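PDB 6GHS: TagI restriction endonuclease, which is a modification-dependent restriction endonuclease that probably reads 5-methylcytosine or 5-hydroxymethylcytosine in DNA through its SRA domain and cuts with its HNH domain. Local coordinates for residues Val202-Gly214 with Gly280-Leu292. Numbering follows the deposited sequence.
With ZN (zinc ion), chain B.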
# COMPACT_ATOMS: atom_id res chain seq x y z
N VAL A 202 18.48 -6.31 4.07
CA VAL A 202 18.79 -5.05 3.40
C VAL A 202 18.55 -3.90 4.36
O VAL A 202 19.39 -3.00 4.45
CB VAL A 202 17.94 -4.90 2.13
CG1 VAL A 202 18.05 -3.49 1.56
CG2 VAL A 202 18.35 -5.93 1.08
N LYS A 203 17.42 -3.93 5.05
CA LYS A 203 17.10 -2.92 6.07
C LYS A 203 18.04 -2.98 7.29
O LYS A 203 18.42 -1.94 7.83
CB LYS A 203 15.65 -3.03 6.53
CG LYS A 203 14.61 -2.68 5.48
CD LYS A 203 13.23 -2.69 6.11
CE LYS A 203 12.14 -2.31 5.12
NZ LYS A 203 10.81 -2.33 5.78
N GLY A 204 18.38 -4.20 7.72
CA GLY A 204 19.34 -4.42 8.79
C GLY A 204 20.74 -3.89 8.49
O GLY A 204 21.38 -3.29 9.36
N TRP A 205 21.23 -4.12 7.28
CA TRP A 205 22.55 -3.62 6.88
C TRP A 205 22.63 -2.11 6.84
O TRP A 205 23.69 -1.54 7.11
CB TRP A 205 22.96 -4.16 5.51
CG TRP A 205 23.25 -5.62 5.47
CD1 TRP A 205 23.80 -6.37 6.46
CD2 TRP A 205 23.04 -6.50 4.37
NE1 TRP A 205 23.93 -7.67 6.06
CE2 TRP A 205 23.47 -7.78 4.77
CE3 TRP A 205 22.53 -6.33 3.08
CZ2 TRP A 205 23.40 -8.90 3.92
CZ3 TRP A 205 22.45 -7.45 2.23
CH2 TRP A 205 22.89 -8.71 2.66
N HIS A 206 21.52 -1.48 6.47
CA HIS A 206 21.44 -0.03 6.32
C HIS A 206 20.88 0.68 7.55
O HIS A 206 21.04 1.89 7.69
CB HIS A 206 20.62 0.33 5.07
CG HIS A 206 21.35 0.07 3.78
ND1 HIS A 206 22.32 0.93 3.30
CD2 HIS A 206 21.26 -0.94 2.89
CE1 HIS A 206 22.79 0.45 2.16
NE2 HIS A 206 22.17 -0.68 1.89
N LYS A 207 20.25 -0.08 8.44
CA LYS A 207 19.59 0.44 9.65
C LYS A 207 18.49 1.42 9.29
O LYS A 207 18.43 2.54 9.79
CB LYS A 207 20.59 1.06 10.64
CG LYS A 207 21.56 0.04 11.18
CD LYS A 207 22.59 0.69 12.06
CE LYS A 207 23.69 -0.30 12.40
NZ LYS A 207 24.91 0.44 12.82
N HIS A 208 17.63 0.96 8.39
CA HIS A 208 16.50 1.74 7.90
C HIS A 208 16.83 3.16 7.37
O HIS A 208 15.98 4.04 7.39
CB HIS A 208 15.42 1.79 8.98
CG HIS A 208 15.04 0.45 9.50
ND1 HIS A 208 14.07 -0.33 8.91
CD2 HIS A 208 15.50 -0.26 10.55
CE1 HIS A 208 13.95 -1.46 9.58
NE2 HIS A 208 14.80 -1.44 10.58
N ARG A 209 18.06 3.37 6.89
CA ARG A 209 18.45 4.65 6.32
C ARG A 209 18.20 4.58 4.85
O ARG A 209 18.60 3.62 4.19
CB ARG A 209 19.92 4.97 6.53
CG ARG A 209 20.25 5.43 7.93
CD ARG A 209 21.75 5.64 8.11
NE ARG A 209 22.16 6.99 7.71
CZ ARG A 209 22.09 8.09 8.48
NH1 ARG A 209 21.62 8.04 9.74
NH2 ARG A 209 22.50 9.25 7.98
N CYS A 210 17.56 5.62 4.32
CA CYS A 210 17.34 5.73 2.90
C CYS A 210 18.68 5.84 2.20
O CYS A 210 19.52 6.68 2.56
CB CYS A 210 16.51 6.95 2.57
SG CYS A 210 16.11 7.03 0.82
N GLN A 211 18.86 5.00 1.19
CA GLN A 211 20.08 5.01 0.40
C GLN A 211 20.21 6.28 -0.46
O GLN A 211 21.30 6.61 -0.91
CB GLN A 211 20.20 3.73 -0.44
CG GLN A 211 20.38 2.47 0.40
CD GLN A 211 20.71 1.23 -0.42
OE1 GLN A 211 19.95 0.26 -0.41
NE2 GLN A 211 21.84 1.25 -1.13
N VAL A 212 19.12 7.01 -0.65
CA VAL A 212 19.15 8.24 -1.45
C VAL A 212 19.31 9.50 -0.61
O VAL A 212 20.23 10.27 -0.87
CB VAL A 212 17.88 8.35 -2.31
CG1 VAL A 212 17.89 9.66 -3.09
CG2 VAL A 212 17.76 7.14 -3.24
N CYS A 213 18.41 9.72 0.37
CA CYS A 213 18.37 10.98 1.15
C CYS A 213 18.95 10.87 2.57
O CYS A 213 19.03 11.87 3.29
CB CYS A 213 16.94 11.55 1.21
SG CYS A 213 15.77 10.62 2.22
N GLY A 214 19.32 9.66 2.98
CA GLY A 214 20.00 9.48 4.26
C GLY A 214 19.13 9.36 5.50
O GLY A 214 19.64 8.93 6.53
N GLY A 280 23.54 13.24 -5.83
CA GLY A 280 24.61 12.82 -4.92
C GLY A 280 24.86 11.32 -5.05
O GLY A 280 24.21 10.66 -5.85
N PRO A 281 25.83 10.78 -4.28
CA PRO A 281 26.13 9.35 -4.37
C PRO A 281 25.16 8.52 -3.56
O PRO A 281 24.65 8.99 -2.53
CB PRO A 281 27.53 9.25 -3.78
CG PRO A 281 27.57 10.34 -2.77
CD PRO A 281 26.68 11.45 -3.28
N LEU A 282 24.91 7.30 -4.05
CA LEU A 282 24.11 6.30 -3.33
C LEU A 282 24.88 5.87 -2.09
O LEU A 282 26.08 5.62 -2.17
CB LEU A 282 23.86 5.09 -4.24
CG LEU A 282 22.85 4.00 -3.85
CD1 LEU A 282 21.42 4.48 -3.95
CD2 LEU A 282 23.03 2.79 -4.74
N ARG A 283 24.20 5.79 -0.94
CA ARG A 283 24.80 5.26 0.28
C ARG A 283 24.93 3.76 0.10
O ARG A 283 23.93 3.08 -0.14
CB ARG A 283 23.95 5.58 1.51
CG ARG A 283 23.66 7.07 1.69
CD ARG A 283 23.12 7.43 3.08
NE ARG A 283 24.12 7.25 4.13
CZ ARG A 283 24.21 6.16 4.88
NH1 ARG A 283 23.36 5.17 4.70
NH2 ARG A 283 25.14 6.06 5.80
N VAL A 284 26.16 3.26 0.20
CA VAL A 284 26.47 1.83 -0.01
C VAL A 284 26.90 1.20 1.33
O VAL A 284 27.33 1.90 2.25
CB VAL A 284 27.56 1.67 -1.10
CG1 VAL A 284 27.69 0.21 -1.56
CG2 VAL A 284 27.24 2.55 -2.30
N HIS A 285 26.71 -0.11 1.44
CA HIS A 285 27.21 -0.89 2.56
C HIS A 285 27.96 -2.11 2.01
O HIS A 285 27.50 -2.72 1.04
CB HIS A 285 26.05 -1.30 3.46
CG HIS A 285 26.46 -2.04 4.68
ND1 HIS A 285 26.55 -3.42 4.72
CD2 HIS A 285 26.83 -1.61 5.91
CE1 HIS A 285 26.94 -3.80 5.92
NE2 HIS A 285 27.12 -2.72 6.66
N PRO A 286 29.12 -2.47 2.61
CA PRO A 286 29.99 -3.50 2.02
C PRO A 286 29.41 -4.92 1.88
O PRO A 286 29.79 -5.64 0.96
CB PRO A 286 31.18 -3.53 2.98
CG PRO A 286 31.20 -2.16 3.58
CD PRO A 286 29.75 -1.86 3.80
N ARG A 287 28.52 -5.30 2.78
CA ARG A 287 27.83 -6.60 2.72
C ARG A 287 26.64 -6.61 1.74
O ARG A 287 26.11 -7.69 1.43
CB ARG A 287 27.36 -7.02 4.12
CG ARG A 287 28.45 -6.99 5.19
CD ARG A 287 27.94 -7.42 6.56
NE ARG A 287 27.85 -8.87 6.68
CZ ARG A 287 28.88 -9.71 6.84
NH1 ARG A 287 30.14 -9.25 6.91
NH2 ARG A 287 28.65 -11.02 6.94
N HIS A 288 26.23 -5.42 1.28
CA HIS A 288 25.14 -5.23 0.31
C HIS A 288 25.69 -4.93 -1.10
O HIS A 288 26.11 -3.81 -1.40
CB HIS A 288 24.25 -4.07 0.80
CG HIS A 288 22.97 -3.90 0.03
ND1 HIS A 288 22.48 -2.67 -0.33
CD2 HIS A 288 22.08 -4.81 -0.43
CE1 HIS A 288 21.35 -2.83 -0.99
NE2 HIS A 288 21.08 -4.12 -1.06
N VAL A 289 25.68 -5.96 -1.95
CA VAL A 289 26.22 -5.85 -3.30
C VAL A 289 25.08 -5.64 -4.29
O VAL A 289 24.32 -6.57 -4.59
CB VAL A 289 27.02 -7.11 -3.69
CG1 VAL A 289 27.51 -7.02 -5.15
CG2 VAL A 289 28.19 -7.30 -2.74
N ILE A 290 24.97 -4.42 -4.81
CA ILE A 290 24.00 -4.12 -5.85
C ILE A 290 24.52 -4.60 -7.20
O ILE A 290 25.58 -4.17 -7.66
CB ILE A 290 23.70 -2.61 -5.92
CG1 ILE A 290 23.13 -2.13 -4.59
CG2 ILE A 290 22.72 -2.31 -7.04
CD1 ILE A 290 23.34 -0.65 -4.37
N ASP A 291 23.76 -5.49 -7.83
CA ASP A 291 24.08 -6.04 -9.15
C ASP A 291 23.76 -4.98 -10.19
O ASP A 291 22.60 -4.64 -10.37
CB ASP A 291 23.25 -7.31 -9.38
CG ASP A 291 23.50 -7.97 -10.72
OD1 ASP A 291 24.26 -7.44 -11.56
OD2 ASP A 291 22.91 -9.05 -10.92
N LEU A 292 24.78 -4.49 -10.90
CA LEU A 292 24.59 -3.35 -11.82
C LEU A 292 23.71 -3.63 -13.03
O LEU A 292 23.22 -2.69 -13.63
CB LEU A 292 25.93 -2.81 -12.33
CG LEU A 292 26.66 -1.84 -11.41
CD1 LEU A 292 27.49 -2.58 -10.36
CD2 LEU A 292 27.54 -0.91 -12.24
ZN ZN B . 15.05 9.19 1.10
O HOH W 1 21.34 3.79 3.61
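The indole of W205 lies against the type I turn H285–H288. CB of R287 sits over its five-membered ring in a CH-pi contact, 4.1 Å from the centroid, while CB of H288 comes within 3.6 Å of W205 CE3 at an oblique angle. W205 CB in turn rests over the face of the H285 imidazole, whose plane is nearly parallel to the indole (9°) but slid aside, with little overlap. With an alanine at W205 the indole is gone, and R287 CB and H288 CB would probably lose the surface they pack on. The ring planes of H206 and H288 are nearly at right angles (87°), H206 NE2 3.0 Å from H288 ND1. Past this aromatic cluster, Q211 grips R283 twice: R283 N donates to Q211 O (3.0 Å), and Q211 NE2 to R283 O (2.9 Å), a bent bond (146°) nearly in line with the C=O but tilted from the Q211 amide plane. In the modelled conformer of R283, R209 NE stands over the guanidinium face, 3.6 Å from R283 CZ, two like charges close together; a water donates to R209 O and takes a weak bond from R283 NH1. C210 and C213, the CxxC pair of the HNH region, bind zinc with C250 and D253. The contact thus ties the end of helix 196-206 and the zinc loop to the chain leaving strand 278-281; Q211 OE1 reaches C248 N in strand 246-249, and H288 NE2 bonds E243 O in the loop before it.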